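Side-chain contacts in tRNA delta(2)-isopentenylpyrophosphate transferase (Staphylococcus epidermidis ATCC 12228, PDB 3D3Q), which probably transfers a dimethylallyl group from dimethylallyl diphosphate to the adenine at position 37 of tRNAs that read codons beginning with uridine: residues D154-K159 with R186-Q191; G202-R207 with W283-M288; N228-L233 with P254-N259. One frame throughout, in Å; residues are numbered along the deposited sequence.

Contact 1: residues D154-K159 with R186-Q191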
loop_
_atom_site.group_PDB
_atom_site.type_symbol
_atom_site.label_atom_id
_atom_site.label_comp_id
_atom_site.label_asym_id
_atom_site.label_seq_id
_atom_site.Cartn_x
_atom_site.Cartn_y
_atom_site.Cartn_z
ATOM N N ASP A 154 11.698 15.477 -20.924
ATOM C CA ASP A 154 12.399 15.751 -19.689
ATOM C C ASP A 154 13.902 15.682 -19.884
ATOM O O ASP A 154 14.498 14.606 -19.859
ATOM C CB ASP A 154 11.929 14.752 -18.634
ATOM C CG ASP A 154 12.468 15.053 -17.276
ATOM O OD1 ASP A 154 11.951 14.462 -16.312
ATOM O OD2 ASP A 154 13.411 15.865 -17.182
ATOM N N LYS A 155 14.511 16.842 -20.085
ATOM C CA LYS A 155 15.943 16.918 -20.313
ATOM C C LYS A 155 16.702 16.476 -19.067
ATOM O O LYS A 155 17.690 15.741 -19.152
ATOM C CB LYS A 155 16.322 18.347 -20.697
ATOM C CG LYS A 155 17.646 18.477 -21.430
ATOM C CD LYS A 155 17.623 17.803 -22.807
ATOM C CE LYS A 155 16.724 18.538 -23.809
ATOM N NZ LYS A 155 16.941 18.038 -25.202
ATOM N N GLU A 156 16.229 16.907 -17.905
ATOM C CA GLU A 156 16.878 16.548 -16.653
ATOM C C GLU A 156 16.945 15.035 -16.434
ATOM O O GLU A 156 17.976 14.523 -15.997
ATOM C CB GLU A 156 16.158 17.219 -15.484
ATOM C CG GLU A 156 16.768 16.878 -14.143
ATOM C CD GLU A 156 16.594 18.002 -13.147
ATOM O OE1 GLU A 156 16.938 19.147 -13.499
ATOM O OE2 GLU A 156 16.146 17.748 -12.014
ATOM N N SER A 157 15.860 14.324 -16.740
ATOM C CA SER A 157 15.832 12.871 -16.568
ATOM C C SER A 157 16.765 12.141 -17.532
ATOM O O SER A 157 17.650 11.391 -17.108
ATOM C CB SER A 157 14.411 12.322 -16.741
ATOM O OG SER A 157 13.740 12.175 -15.484
ATOM N N ALA A 158 16.568 12.352 -18.832
ATOM C CA ALA A 158 17.402 11.693 -19.837
ATOM C C ALA A 158 18.867 12.069 -19.646
ATOM O O ALA A 158 19.763 11.364 -20.107
ATOM C CB ALA A 158 16.937 12.074 -21.238
ATOM N N LYS A 159 19.106 13.183 -18.967
ATOM C CA LYS A 159 20.468 13.618 -18.718
ATOM C C LYS A 159 21.216 12.570 -17.882
ATOM O O LYS A 159 22.179 11.976 -18.347
ATOM C CB LYS A 159 20.479 14.973 -18.001
ATOM C CG LYS A 159 21.868 15.569 -17.793
ATOM C CD LYS A 159 21.827 16.789 -16.875
ATOM C CE LYS A 159 23.230 17.307 -16.553
ATOM N NZ LYS A 159 23.215 18.477 -15.604
ATOM N N ARG A 186 9.131 15.428 -9.746
ATOM C CA ARG A 186 8.516 14.711 -8.620
ATOM C C ARG A 186 9.698 14.157 -7.834
ATOM O O ARG A 186 9.704 14.146 -6.603
ATOM C CB ARG A 186 7.645 13.537 -9.099
ATOM C CG ARG A 186 6.633 13.038 -8.049
ATOM C CD ARG A 186 6.042 11.677 -8.404
ATOM N NE ARG A 186 6.980 10.593 -8.084
ATOM C CZ ARG A 186 6.831 9.316 -8.439
ATOM N NH1 ARG A 186 5.773 8.916 -9.141
ATOM N NH2 ARG A 186 7.752 8.434 -8.094
ATOM N N LYS A 187 10.703 13.707 -8.576
ATOM C CA LYS A 187 11.886 13.157 -7.972
ATOM C C LYS A 187 12.481 14.206 -7.060
ATOM O O LYS A 187 12.730 13.954 -5.883
ATOM C CB LYS A 187 12.893 12.749 -9.045
ATOM C CG LYS A 187 14.107 12.032 -8.489
ATOM C CD LYS A 187 15.094 11.624 -9.579
ATOM C CE LYS A 187 16.380 11.055 -8.967
ATOM N NZ LYS A 187 16.910 11.947 -7.877
ATOM N N LYS A 188 12.692 15.397 -7.596
ATOM C CA LYS A 188 13.278 16.470 -6.803
ATOM C C LYS A 188 12.483 16.787 -5.536
ATOM O O LYS A 188 12.985 16.633 -4.426
ATOM C CB LYS A 188 13.433 17.741 -7.643
ATOM C CG LYS A 188 14.861 17.994 -8.121
ATOM C CD LYS A 188 15.801 18.292 -6.958
ATOM C CE LYS A 188 17.138 18.814 -7.454
ATOM N NZ LYS A 188 17.775 17.942 -8.476
ATOM N N VAL A 189 11.243 17.219 -5.693
ATOM C CA VAL A 189 10.445 17.556 -4.534
ATOM C C VAL A 189 10.323 16.432 -3.502
ATOM O O VAL A 189 10.361 16.677 -2.292
ATOM C CB VAL A 189 9.082 17.980 -4.975
ATOM C CG1 VAL A 189 9.197 19.226 -5.821
ATOM C CG2 VAL A 189 8.457 16.857 -5.765
ATOM N N GLN A 190 10.174 15.196 -3.965
ATOM C CA GLN A 190 10.066 14.081 -3.027
ATOM C C GLN A 190 11.408 13.840 -2.359
ATOM O O GLN A 190 11.475 13.406 -1.209
ATOM C CB GLN A 190 9.597 12.812 -3.735
ATOM C CG GLN A 190 8.139 12.864 -4.152
ATOM C CD GLN A 190 7.676 11.563 -4.765
ATOM O OE1 GLN A 190 8.476 10.833 -5.354
ATOM N NE2 GLN A 190 6.383 11.265 -4.645
ATOM N N GLN A 191 12.477 14.157 -3.076
ATOM C CA GLN A 191 13.821 13.975 -2.561
ATOM C C GLN A 191 14.199 15.008 -1.506
ATOM O O GLN A 191 15.049 14.764 -0.652
ATOM C CB GLN A 191 14.800 14.047 -3.718
ATOM C CG GLN A 191 16.239 13.896 -3.335
ATOM C CD GLN A 191 17.141 14.299 -4.479
ATOM O OE1 GLN A 191 17.204 15.482 -4.843
ATOM N NE2 GLN A 191 17.827 13.318 -5.075
#
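Glu156 and Lys188 meet between two helical segments that keep well apart: even their CA atoms, the nearest pair across 154-159 and 186-191, lie 10.5 Å from each other. Two long side chains span that distance, both starting out toward the opposite helix. Glu156 reaches out nearly straight, with CG anti to its backbone N (chi1 179°), and presents OE2. Lys188 folds at chi2 and again at chi4, crossing the glutamate chain at about a right angle. The resulting salt bridge is long, with Glu156 OE2 3.9 Å from Lys188 NZ; the same oxygen is 4.1 Å from Lys188 CG. At such a distance the attraction is probably weak, as both residues are exposed to solvent; both also touch neighbouring molecules in the crystal. Firmer bonds hold the start of helix 155-160. Asp154 is its N-cap: OD2 accepts from Ser157 N at 2.9 Å, while Ser157 OG lies 3.0 Å from Asp154 OD1, each partner standing above the carboxylate plane. On the other helix, Arg186 NE bonds to Gln190 OE1 one turn on. Asp154 OD1 is also hydrogen-bonded to Ser184 OG, and Glu156 and Ser157 touch Ser184, so the short helix 155-160 abuts the beginning of helix 184-192, while Ala158 packs against His147, Leu150 and Ala151 of helix 143-153.

Contact 2: residues G202-R207 with W283-M288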
loop_
_atom_site.group_PDB
_atom_site.type_symbol
_atom_site.label_atom_id
_atom_site.label_comp_id
_atom_site.label_asym_id
_atom_site.label_seq_id
_atom_site.Cartn_x
_atom_site.Cartn_y
_atom_site.Cartn_z
ATOM N N GLY A 202 7.266 -2.897 -1.808
ATOM C CA GLY A 202 5.901 -3.321 -2.048
ATOM C C GLY A 202 5.835 -4.715 -2.639
ATOM O O GLY A 202 6.723 -5.118 -3.388
ATOM N N ILE A 203 4.790 -5.459 -2.288
ATOM C CA ILE A 203 4.600 -6.811 -2.798
ATOM C C ILE A 203 3.629 -6.748 -3.962
ATOM O O ILE A 203 2.477 -6.349 -3.804
ATOM C CB ILE A 203 4.025 -7.732 -1.732
ATOM C CG1 ILE A 203 4.899 -7.701 -0.481
ATOM C CG2 ILE A 203 3.949 -9.138 -2.273
ATOM C CD1 ILE A 203 4.331 -8.517 0.659
ATOM N N GLU A 204 4.100 -7.153 -5.129
ATOM C CA GLU A 204 3.294 -7.097 -6.336
ATOM C C GLU A 204 2.868 -8.476 -6.842
ATOM O O GLU A 204 3.329 -9.500 -6.354
ATOM C CB GLU A 204 4.102 -6.388 -7.419
ATOM C CG GLU A 204 3.352 -6.109 -8.703
ATOM C CD GLU A 204 4.283 -5.942 -9.885
ATOM O OE1 GLU A 204 4.986 -6.926 -10.220
ATOM O OE2 GLU A 204 4.307 -4.831 -10.467
HETATM N N MSE A 205 1.989 -8.493 -7.836
HETATM C CA MSE A 205 1.528 -9.737 -8.415
HETATM C C MSE A 205 0.634 -9.417 -9.601
HETATM O O MSE A 205 0.139 -8.299 -9.720
HETATM C CB MSE A 205 0.778 -10.550 -7.366
HETATM C CG MSE A 205 -0.341 -9.776 -6.712
HETATM SE SE MSE A 205 -0.930 -10.563 -5.041
HETATM C CE MSE A 205 -1.894 -12.068 -5.789
ATOM N N SER A 206 0.438 -10.393 -10.483
ATOM C CA SER A 206 -0.380 -10.191 -11.671
ATOM C C SER A 206 -1.831 -9.969 -11.300
ATOM O O SER A 206 -2.296 -10.472 -10.280
ATOM C CB SER A 206 -0.265 -11.391 -12.612
ATOM O OG SER A 206 -0.948 -12.534 -12.114
ATOM N N ARG A 207 -2.550 -9.219 -12.129
ATOM C CA ARG A 207 -3.954 -8.936 -11.863
ATOM C C ARG A 207 -4.731 -10.240 -11.763
ATOM O O ARG A 207 -5.714 -10.330 -11.027
ATOM C CB ARG A 207 -4.573 -8.067 -12.973
ATOM C CG ARG A 207 -5.691 -7.145 -12.461
ATOM C CD ARG A 207 -6.893 -6.990 -13.395
ATOM N NE ARG A 207 -6.615 -6.503 -14.711
ATOM C CZ ARG A 207 -7.132 -6.814 -15.902
ATOM N NH1 ARG A 207 -6.624 -6.133 -16.903
ATOM N NH2 ARG A 207 -8.061 -7.738 -16.150
ATOM N N TRP A 283 -1.796 3.440 -7.680
ATOM C CA TRP A 283 -1.248 4.612 -6.991
ATOM C C TRP A 283 0.220 4.425 -6.598
ATOM O O TRP A 283 1.043 5.303 -6.839
ATOM C CB TRP A 283 -2.058 4.903 -5.723
ATOM C CG TRP A 283 -1.974 6.320 -5.247
ATOM C CD1 TRP A 283 -2.871 7.319 -5.493
ATOM C CD2 TRP A 283 -0.913 6.917 -4.489
ATOM N NE1 TRP A 283 -2.438 8.489 -4.935
ATOM C CE2 TRP A 283 -1.245 8.270 -4.305
ATOM C CE3 TRP A 283 0.272 6.432 -3.929
ATOM C CZ2 TRP A 283 -0.424 9.156 -3.619
ATOM C CZ3 TRP A 283 1.094 7.310 -3.240
ATOM C CH2 TRP A 283 0.737 8.660 -3.081
ATOM N N PHE A 284 0.532 3.288 -5.981
ATOM C CA PHE A 284 1.891 2.999 -5.550
ATOM C C PHE A 284 2.852 2.819 -6.706
ATOM O O PHE A 284 4.051 2.659 -6.503
ATOM C CB PHE A 284 1.926 1.755 -4.653
ATOM C CG PHE A 284 1.653 2.049 -3.207
ATOM C CD1 PHE A 284 2.497 2.884 -2.492
ATOM C CD2 PHE A 284 0.535 1.517 -2.566
ATOM C CE1 PHE A 284 2.240 3.181 -1.162
ATOM C CE2 PHE A 284 0.263 1.807 -1.229
ATOM C CZ PHE A 284 1.116 2.643 -0.530
ATOM N N LYS A 285 2.348 2.835 -7.928
ATOM C CA LYS A 285 3.245 2.680 -9.052
ATOM C C LYS A 285 3.393 3.969 -9.826
ATOM O O LYS A 285 4.404 4.181 -10.485
ATOM C CB LYS A 285 2.754 1.582 -9.968
ATOM C CG LYS A 285 2.695 0.255 -9.265
ATOM C CD LYS A 285 2.512 -0.891 -10.250
ATOM C CE LYS A 285 3.848 -1.420 -10.784
ATOM N NZ LYS A 285 4.595 -2.290 -9.821
ATOM N N ASN A 286 2.392 4.836 -9.729
ATOM C CA ASN A 286 2.404 6.106 -10.429
ATOM C C ASN A 286 2.646 7.310 -9.525
ATOM O O ASN A 286 2.395 8.443 -9.923
ATOM C CB ASN A 286 1.071 6.295 -11.153
ATOM C CG ASN A 286 0.798 5.215 -12.169
ATOM O OD1 ASN A 286 -0.326 5.082 -12.669
ATOM N ND2 ASN A 286 1.825 4.432 -12.488
ATOM N N LYS A 287 3.126 7.086 -8.313
ATOM C CA LYS A 287 3.333 8.204 -7.406
ATOM C C LYS A 287 4.533 7.978 -6.520
ATOM O O LYS A 287 5.220 8.919 -6.123
ATOM C CB LYS A 287 2.110 8.394 -6.506
ATOM C CG LYS A 287 0.787 8.602 -7.213
ATOM C CD LYS A 287 0.679 10.002 -7.768
ATOM C CE LYS A 287 -0.753 10.318 -8.196
ATOM N NZ LYS A 287 -1.734 10.208 -7.071
HETATM N N MSE A 288 4.774 6.717 -6.198
HETATM C CA MSE A 288 5.879 6.360 -5.322
HETATM C C MSE A 288 6.937 5.599 -6.062
HETATM O O MSE A 288 6.694 4.997 -7.108
HETATM C CB MSE A 288 5.394 5.467 -4.185
HETATM C CG MSE A 288 4.122 5.909 -3.507
HETATM SE SE MSE A 288 4.404 7.293 -2.238
HETATM C CE MSE A 288 4.946 6.197 -0.735
#
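The carboxylate of Glu204 receives the ammonium group of Lys285 on the anti side of OE2, with NZ lifted 32° out of the carboxylate plane. A second flat group, the indole of Trp283, has the aliphatic part of Lys287 lying on one face, with Lys287 CG 3.5 Å above the plane and over the ring centre. A third is Trp292, which makes a cation-pi interaction with Lys285 and also touches the side chains of Glu204 and Phe284. The link between the segments is a single salt bridge that is also a hydrogen bond, Lys285 NZ to Glu204 OE2 at 2.6 Å; Lys285 CE follows 3.5 Å from the same Glu204 OE2. Glu204 extends toward the helix, with CG anti to the backbone N (chi1 -174°). Lys285 leaves its backbone in another direction, and the bends at chi3 (88°) and chi4 bring its amine round to cross the glutamate at about a right angle. The ammonium group thus has two partners, the carboxylate of Glu204 and the indole of Trp292, which would be expected to restrict its movement. Glu204 ends strand 197-204 of the parallel sheet of this P-loop NTPase-type fold, where its backbone is bonded to Leu293 and Lys295 beside it, and Ile203 is bonded to Val13 of the strand that leads into the P-loop. Lys285 lies within residues 278-285, which by similarity interact with substrate tRNA. The Glu204 side chain lies about 7 Å from that of Pro15 in the predicted ATP site. Phe284 and Met288 also reach helix 106-113, where both touch Ile109.

Contact 3: residues N228-L233 with P254-N259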
loop_
_atom_site.group_PDB
_atom_site.type_symbol
_atom_site.label_atom_id
_atom_site.label_comp_id
_atom_site.label_asym_id
_atom_site.label_seq_id
_atom_site.Cartn_x
_atom_site.Cartn_y
_atom_site.Cartn_z
ATOM N N ASN A 228 -21.139 -12.127 11.295
ATOM C CA ASN A 228 -21.472 -12.083 12.714
ATOM C C ASN A 228 -20.890 -10.814 13.339
ATOM O O ASN A 228 -21.488 -10.211 14.234
ATOM C CB ASN A 228 -20.918 -13.306 13.442
ATOM C CG ASN A 228 -21.436 -13.413 14.862
ATOM O OD1 ASN A 228 -20.895 -14.150 15.684
ATOM N ND2 ASN A 228 -22.499 -12.676 15.158
ATOM N N GLU A 229 -19.725 -10.410 12.853
ATOM C CA GLU A 229 -19.077 -9.226 13.367
ATOM C C GLU A 229 -19.882 -7.973 13.030
ATOM O O GLU A 229 -20.210 -7.192 13.926
ATOM C CB GLU A 229 -17.671 -9.112 12.797
ATOM C CG GLU A 229 -16.730 -8.232 13.591
ATOM C CD GLU A 229 -15.367 -8.164 12.948
ATOM O OE1 GLU A 229 -15.236 -7.442 11.935
ATOM O OE2 GLU A 229 -14.435 -8.843 13.433
ATOM N N VAL A 230 -20.216 -7.776 11.754
ATOM C CA VAL A 230 -20.978 -6.594 11.370
ATOM C C VAL A 230 -22.313 -6.566 12.092
ATOM O O VAL A 230 -22.947 -5.520 12.200
ATOM C CB VAL A 230 -21.246 -6.525 9.855
ATOM C CG1 VAL A 230 -19.972 -6.765 9.081
ATOM C CG2 VAL A 230 -22.304 -7.505 9.473
ATOM N N GLN A 231 -22.736 -7.720 12.595
ATOM C CA GLN A 231 -23.997 -7.807 13.321
ATOM C C GLN A 231 -23.838 -7.196 14.696
ATOM O O GLN A 231 -24.691 -6.446 15.141
ATOM C CB GLN A 231 -24.440 -9.262 13.461
ATOM C CG GLN A 231 -25.052 -9.872 12.206
ATOM C CD GLN A 231 -25.652 -11.248 12.479
ATOM O OE1 GLN A 231 -24.944 -12.178 12.870
ATOM N NE2 GLN A 231 -26.963 -11.378 12.277
ATOM N N HIS A 232 -22.742 -7.528 15.365
ATOM C CA HIS A 232 -22.485 -6.997 16.693
ATOM C C HIS A 232 -22.279 -5.496 16.617
ATOM O O HIS A 232 -22.717 -4.751 17.498
ATOM C CB HIS A 232 -21.247 -7.649 17.294
ATOM C CG HIS A 232 -21.409 -9.114 17.569
ATOM N ND1 HIS A 232 -20.354 -10.002 17.524
ATOM C CD2 HIS A 232 -22.499 -9.846 17.913
ATOM C CE1 HIS A 232 -20.785 -11.215 17.826
ATOM N NE2 HIS A 232 -22.082 -11.148 18.067
ATOM N N LEU A 233 -21.606 -5.043 15.564
ATOM C CA LEU A 233 -21.339 -3.615 15.384
ATOM C C LEU A 233 -22.611 -2.843 15.096
ATOM O O LEU A 233 -22.878 -1.833 15.736
ATOM C CB LEU A 233 -20.352 -3.407 14.242
ATOM C CG LEU A 233 -18.918 -3.836 14.525
ATOM C CD1 LEU A 233 -18.142 -3.915 13.223
ATOM C CD2 LEU A 233 -18.271 -2.844 15.483
ATOM N N PRO A 254 -26.853 -3.731 4.598
ATOM C CA PRO A 254 -28.148 -3.862 3.918
ATOM C C PRO A 254 -28.759 -5.260 4.005
ATOM O O PRO A 254 -29.971 -5.410 4.164
ATOM C CB PRO A 254 -27.822 -3.471 2.472
ATOM C CG PRO A 254 -26.715 -2.496 2.636
ATOM C CD PRO A 254 -25.851 -3.172 3.675
ATOM N N VAL A 255 -27.914 -6.279 3.911
ATOM C CA VAL A 255 -28.386 -7.649 3.966
ATOM C C VAL A 255 -28.903 -8.006 5.368
ATOM O O VAL A 255 -29.702 -8.928 5.535
ATOM C CB VAL A 255 -27.267 -8.640 3.479
ATOM C CG1 VAL A 255 -26.118 -8.651 4.449
ATOM C CG2 VAL A 255 -27.838 -10.030 3.305
ATOM N N ILE A 256 -28.469 -7.246 6.364
ATOM C CA ILE A 256 -28.901 -7.466 7.733
ATOM C C ILE A 256 -30.318 -6.928 7.916
ATOM O O ILE A 256 -31.048 -7.330 8.827
ATOM C CB ILE A 256 -27.989 -6.747 8.722
ATOM C CG1 ILE A 256 -26.558 -7.219 8.536
ATOM C CG2 ILE A 256 -28.427 -7.030 10.140
ATOM C CD1 ILE A 256 -25.575 -6.516 9.465
ATOM N N LYS A 257 -30.700 -6.016 7.036
ATOM C CA LYS A 257 -32.018 -5.414 7.076
ATOM C C LYS A 257 -32.999 -6.207 6.216
ATOM O O LYS A 257 -34.211 -6.185 6.443
ATOM C CB LYS A 257 -31.915 -3.962 6.608
ATOM C CG LYS A 257 -30.897 -3.167 7.433
ATOM C CD LYS A 257 -30.898 -1.692 7.101
ATOM C CE LYS A 257 -30.040 -0.906 8.081
ATOM N NZ LYS A 257 -29.949 0.542 7.706
ATOM N N GLY A 258 -32.464 -6.917 5.231
ATOM C CA GLY A 258 -33.299 -7.723 4.370
ATOM C C GLY A 258 -33.663 -6.997 3.098
ATOM O O GLY A 258 -34.654 -7.327 2.443
ATOM N N ASN A 259 -32.870 -5.999 2.740
ATOM C CA ASN A 259 -33.140 -5.252 1.522
ATOM C C ASN A 259 -32.333 -5.813 0.364
ATOM O O ASN A 259 -32.677 -5.620 -0.799
ATOM C CB ASN A 259 -32.822 -3.772 1.729
ATOM C CG ASN A 259 -33.737 -3.125 2.738
ATOM O OD1 ASN A 259 -33.285 -2.609 3.764
ATOM N ND2 ASN A 259 -35.036 -3.163 2.465
#
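Helix-to-helix packing in the helical region inserted between strands 197-204 and 291-294 brings Ile256 of the weakly bonded helix 252-257 against Val230 of helix 226-235. The contact is apolar and narrow. Ile256 CD1 meets Val230 CG2 at 3.4 Å, the two side chains crossing obliquely, and the same methyl is 3.9 Å from Val230 O. Ile256 CG1 lies anti to its carbonyl carbon (chi1 -58°) and the chain runs on straight through chi2, which carries CD1 to the neighbouring helix. Gln231 flanks the methyl, its CA and CG each 4.4 Å from Ile256 CD1. Just beyond, the helix closes on Pro254 O, which accepts from the backbone N atoms of Lys257, Gly258 and Asn259; Gly258, with positive phi (96°), turns the chain out of the helix. Ile256 also touches Phe227 and Val234, about one turn to each side of Val230 and Gln231 along helix 226-235. Behind them Val230 and Leu233 pack on Tyr249, a member of residues 245-250 that by similarity interact with tRNA, and Glu229 bonds to Tyr249 OH and to the backbone of Asp48 and Ile49, tying helix 226-235 to two loops.

Overall arrangement
Contact 2 lies near the middle of the chain, its centre about 8 Å from the chain's own, where the parallel sheet meets helix 262-286. It joins the sheet beside the predicted ATP site to residues that by similarity meet tRNA; contacts 1 and 3 pack outlying helices away from the annotated sites. Contact 1, its centre about 20 Å from that of contact 2, is still joined to it: Gln190 NE2 probably bonds to Lys287 O, and helix 184-192 precedes strand 197-204. Contact 3, about 33 Å between centres from contact 2 and 50 Å from contact 1, lies across the chain's centre from contact 1. Along the sequence, contact 1 closes first; contact 2 then encloses contact 3.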